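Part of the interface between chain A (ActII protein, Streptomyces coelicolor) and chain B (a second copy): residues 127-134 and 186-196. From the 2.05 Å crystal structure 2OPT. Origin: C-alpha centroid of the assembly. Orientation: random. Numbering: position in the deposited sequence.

Chain A 127-134: HDELAAYG
Chain B, residues 186-196: VHLAGPITSLD

The helix of chain A packs against a helix of chain B and the loop residues L188(B) and L195(B); a polar pair lies at one end and the rest is mainly apolar. In chain A, H127(A) occupies the N-cap position and residues 128-134 are helical, with A131(A) N bonded to H127(A) O (2.9 Å). In chain B, one helix ends at 187, L188(B) leaves helical geometry (phi/psi -90/14) and occupies the N-cap position of the next, which starts at A189(B); I192(B) N bonds back to L188(B) O at 3.0 Å. L195(B), at -38/129, is extended. The axes of helices 128-134 and 189-194 approach to 8.6 Å and cross at -43°, running in broadly the same direction. CA atoms pair as D128(A) with L188(B) (6.5 Å), E129(A) with P191(B) (5.8 Å) and A132(A) with I192(B) (5.4 Å). Together the stretches bury 408 Å².

The close approach at A132(A) suits its small side chain: its CB points toward chain B and lies 3.5 Å from P191(B) CB and 4.1 Å from I192(B) CG1. P191(B), C-gamma exo and in the first turn of its helix, offers a compact apolar surface. I192(B) leaves sideways, and chi1 m turns CG1 toward A132(A) CB, with CG2 farther off (6.1 Å from A132(A) CB).

L188(B) points toward chain A. Its m,t rotamer (-62°, 173°) places CD2 3.6 Å from both D128(A) CB and D128(A) O, while CD1 lies 4.5 Å from A131(A) CB.

D128(A) also points toward its partner. With chi1 m (-68°) and chi2 -3°, its carboxylate meets H187(B), whose CB leaves sideways but whose t chi1 (-180°) and chi2 of 78° bring the ring end nearer. H187(B) NE2 donates to D128(A) OD2 at 2.8 Å and to D128(A) OD1 at 3.2 Å; with N-H...O angles of 127° and 143°, both hydrogen bonds are weak. Both residues, at the margin of the contact, retain some exposure.

At the other end, L195(B) has the largest covered area, 73 Å². Pointing toward chain A with chi1 -89° (m) and chi2 178° (t), it sets CD1 3.8 Å from Y133(A) CB and CD2 3.4 Å from E129(A) OE2. Y133(A) adopts chi1 t and chi2 80°. E129(A) leaves sideways, and its m,t chain (-82°, -167°, chi3 -5°) runs alongside the leucine, with E129(A) CG 4.1 Å from L195(B) CD2, while OE1, like Y133(A) OH, is hydrogen-bonded elsewhere in the structure.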

# COMPACT_ATOMS: atom_id res chain seq x y z
N HIS A 127 -22.58 -0.21 -7.19
CA HIS A 127 -22.80 1.04 -7.92
C HIS A 127 -21.47 1.56 -8.41
O HIS A 127 -20.41 1.10 -7.93
CB HIS A 127 -23.55 2.11 -7.08
CG HIS A 127 -22.85 2.54 -5.82
ND1 HIS A 127 -23.04 1.91 -4.60
CD2 HIS A 127 -21.98 3.56 -5.58
CE1 HIS A 127 -22.31 2.50 -3.68
NE2 HIS A 127 -21.66 3.50 -4.24
N ASP A 128 -21.52 2.48 -9.37
CA ASP A 128 -20.34 2.88 -10.15
C ASP A 128 -19.13 3.24 -9.27
O ASP A 128 -18.04 2.78 -9.55
CB ASP A 128 -20.68 4.09 -11.04
CG ASP A 128 -21.66 3.76 -12.17
OD1 ASP A 128 -22.06 2.59 -12.32
OD2 ASP A 128 -22.02 4.69 -12.92
N GLU A 129 -19.30 4.11 -8.26
CA GLU A 129 -18.16 4.56 -7.45
C GLU A 129 -17.57 3.44 -6.62
O GLU A 129 -16.38 3.42 -6.39
CB GLU A 129 -18.51 5.69 -6.49
CG GLU A 129 -18.51 7.09 -7.18
CD GLU A 129 -18.56 8.25 -6.17
OE1 GLU A 129 -18.70 7.99 -4.92
OE2 GLU A 129 -18.46 9.43 -6.64
N LEU A 130 -18.43 2.57 -6.11
CA LEU A 130 -18.01 1.46 -5.23
C LEU A 130 -17.28 0.40 -6.06
O LEU A 130 -16.31 -0.30 -5.61
CB LEU A 130 -19.25 0.86 -4.53
CG LEU A 130 -19.06 -0.42 -3.66
CD1 LEU A 130 -18.22 -0.07 -2.49
CD2 LEU A 130 -20.40 -0.88 -3.14
N ALA A 131 -17.75 0.25 -7.28
CA ALA A 131 -17.13 -0.72 -8.21
C ALA A 131 -15.73 -0.25 -8.60
O ALA A 131 -14.74 -0.98 -8.49
CB ALA A 131 -17.97 -0.85 -9.46
N ALA A 132 -15.66 0.97 -9.07
CA ALA A 132 -14.42 1.62 -9.44
C ALA A 132 -13.44 1.70 -8.29
O ALA A 132 -12.32 1.20 -8.39
CB ALA A 132 -14.72 3.00 -10.00
N TYR A 133 -13.86 2.31 -7.17
CA TYR A 133 -12.98 2.39 -6.00
C TYR A 133 -12.59 1.00 -5.46
O TYR A 133 -11.42 0.77 -5.08
CB TYR A 133 -13.54 3.31 -4.90
CG TYR A 133 -12.57 3.42 -3.75
CD1 TYR A 133 -11.46 4.27 -3.82
CD2 TYR A 133 -12.74 2.64 -2.60
CE1 TYR A 133 -10.54 4.33 -2.78
CE2 TYR A 133 -11.82 2.68 -1.56
CZ TYR A 133 -10.73 3.50 -1.66
OH TYR A 133 -9.85 3.53 -0.61
N GLY A 134 -13.53 0.06 -5.50
CA GLY A 134 -13.27 -1.29 -4.95
C GLY A 134 -12.19 -1.99 -5.70
O GLY A 134 -11.37 -2.71 -5.11
N VAL B 186 -15.25 2.45 -20.31
CA VAL B 186 -15.84 3.71 -20.81
C VAL B 186 -16.81 4.28 -19.79
O VAL B 186 -16.73 5.46 -19.40
CB VAL B 186 -16.55 3.51 -22.17
CG1 VAL B 186 -17.24 4.77 -22.63
CG2 VAL B 186 -15.55 3.00 -23.22
N HIS B 187 -17.75 3.46 -19.36
CA HIS B 187 -18.76 3.89 -18.40
C HIS B 187 -18.18 4.44 -17.07
O HIS B 187 -18.63 5.48 -16.56
CB HIS B 187 -19.75 2.75 -18.14
CG HIS B 187 -20.83 3.11 -17.17
ND1 HIS B 187 -21.92 3.86 -17.53
CD2 HIS B 187 -20.96 2.85 -15.85
CE1 HIS B 187 -22.70 4.03 -16.47
NE2 HIS B 187 -22.13 3.43 -15.44
N LEU B 188 -17.18 3.74 -16.53
CA LEU B 188 -16.55 4.11 -15.26
C LEU B 188 -15.36 5.07 -15.43
O LEU B 188 -14.53 5.19 -14.52
CB LEU B 188 -16.10 2.83 -14.51
CG LEU B 188 -17.24 1.87 -14.13
CD1 LEU B 188 -16.75 0.55 -13.54
CD2 LEU B 188 -18.14 2.63 -13.14
N ALA B 189 -15.23 5.67 -16.61
CA ALA B 189 -14.03 6.44 -16.95
C ALA B 189 -13.70 7.50 -15.86
O ALA B 189 -12.55 7.62 -15.41
CB ALA B 189 -14.23 7.15 -18.30
N GLY B 190 -14.74 8.24 -15.47
CA GLY B 190 -14.65 9.29 -14.43
C GLY B 190 -14.22 8.76 -13.05
O GLY B 190 -13.17 9.14 -12.56
N PRO B 191 -15.04 7.89 -12.40
CA PRO B 191 -14.64 7.30 -11.12
C PRO B 191 -13.23 6.67 -11.09
O PRO B 191 -12.51 6.80 -10.10
CB PRO B 191 -15.69 6.20 -10.88
CG PRO B 191 -16.78 6.41 -11.80
CD PRO B 191 -16.42 7.54 -12.78
N ILE B 192 -12.85 5.96 -12.14
CA ILE B 192 -11.56 5.27 -12.17
C ILE B 192 -10.41 6.28 -12.09
O ILE B 192 -9.45 6.12 -11.31
CB ILE B 192 -11.43 4.37 -13.43
CG1 ILE B 192 -12.36 3.14 -13.29
CG2 ILE B 192 -9.98 3.93 -13.66
CD1 ILE B 192 -12.48 2.31 -14.52
N THR B 193 -10.52 7.35 -12.87
CA THR B 193 -9.44 8.35 -12.95
C THR B 193 -9.46 9.34 -11.80
O THR B 193 -8.41 9.74 -11.31
CB THR B 193 -9.54 9.16 -14.24
OG1 THR B 193 -10.73 9.95 -14.21
CG2 THR B 193 -9.61 8.26 -15.43
N SER B 194 -10.67 9.72 -11.38
CA SER B 194 -10.90 11.02 -10.78
C SER B 194 -11.03 11.16 -9.28
O SER B 194 -10.65 12.22 -8.75
CB SER B 194 -12.14 11.68 -11.41
OG SER B 194 -12.00 11.89 -12.81
N LEU B 195 -11.58 10.15 -8.59
CA LEU B 195 -12.23 10.36 -7.26
C LEU B 195 -11.59 11.37 -6.31
O LEU B 195 -10.39 11.29 -6.02
CB LEU B 195 -12.45 9.06 -6.47
CG LEU B 195 -13.77 8.29 -6.68
CD1 LEU B 195 -13.76 7.02 -5.86
CD2 LEU B 195 -15.04 9.12 -6.42
N ASP B 196 -12.41 12.29 -5.81
CA ASP B 196 -12.01 13.20 -4.75
C ASP B 196 -11.38 12.43 -3.55
O ASP B 196 -11.88 11.37 -3.14
CB ASP B 196 -13.23 14.05 -4.36
CG ASP B 196 -13.11 14.65 -2.97
OD1 ASP B 196 -13.32 13.90 -1.99
OD2 ASP B 196 -12.84 15.88 -2.85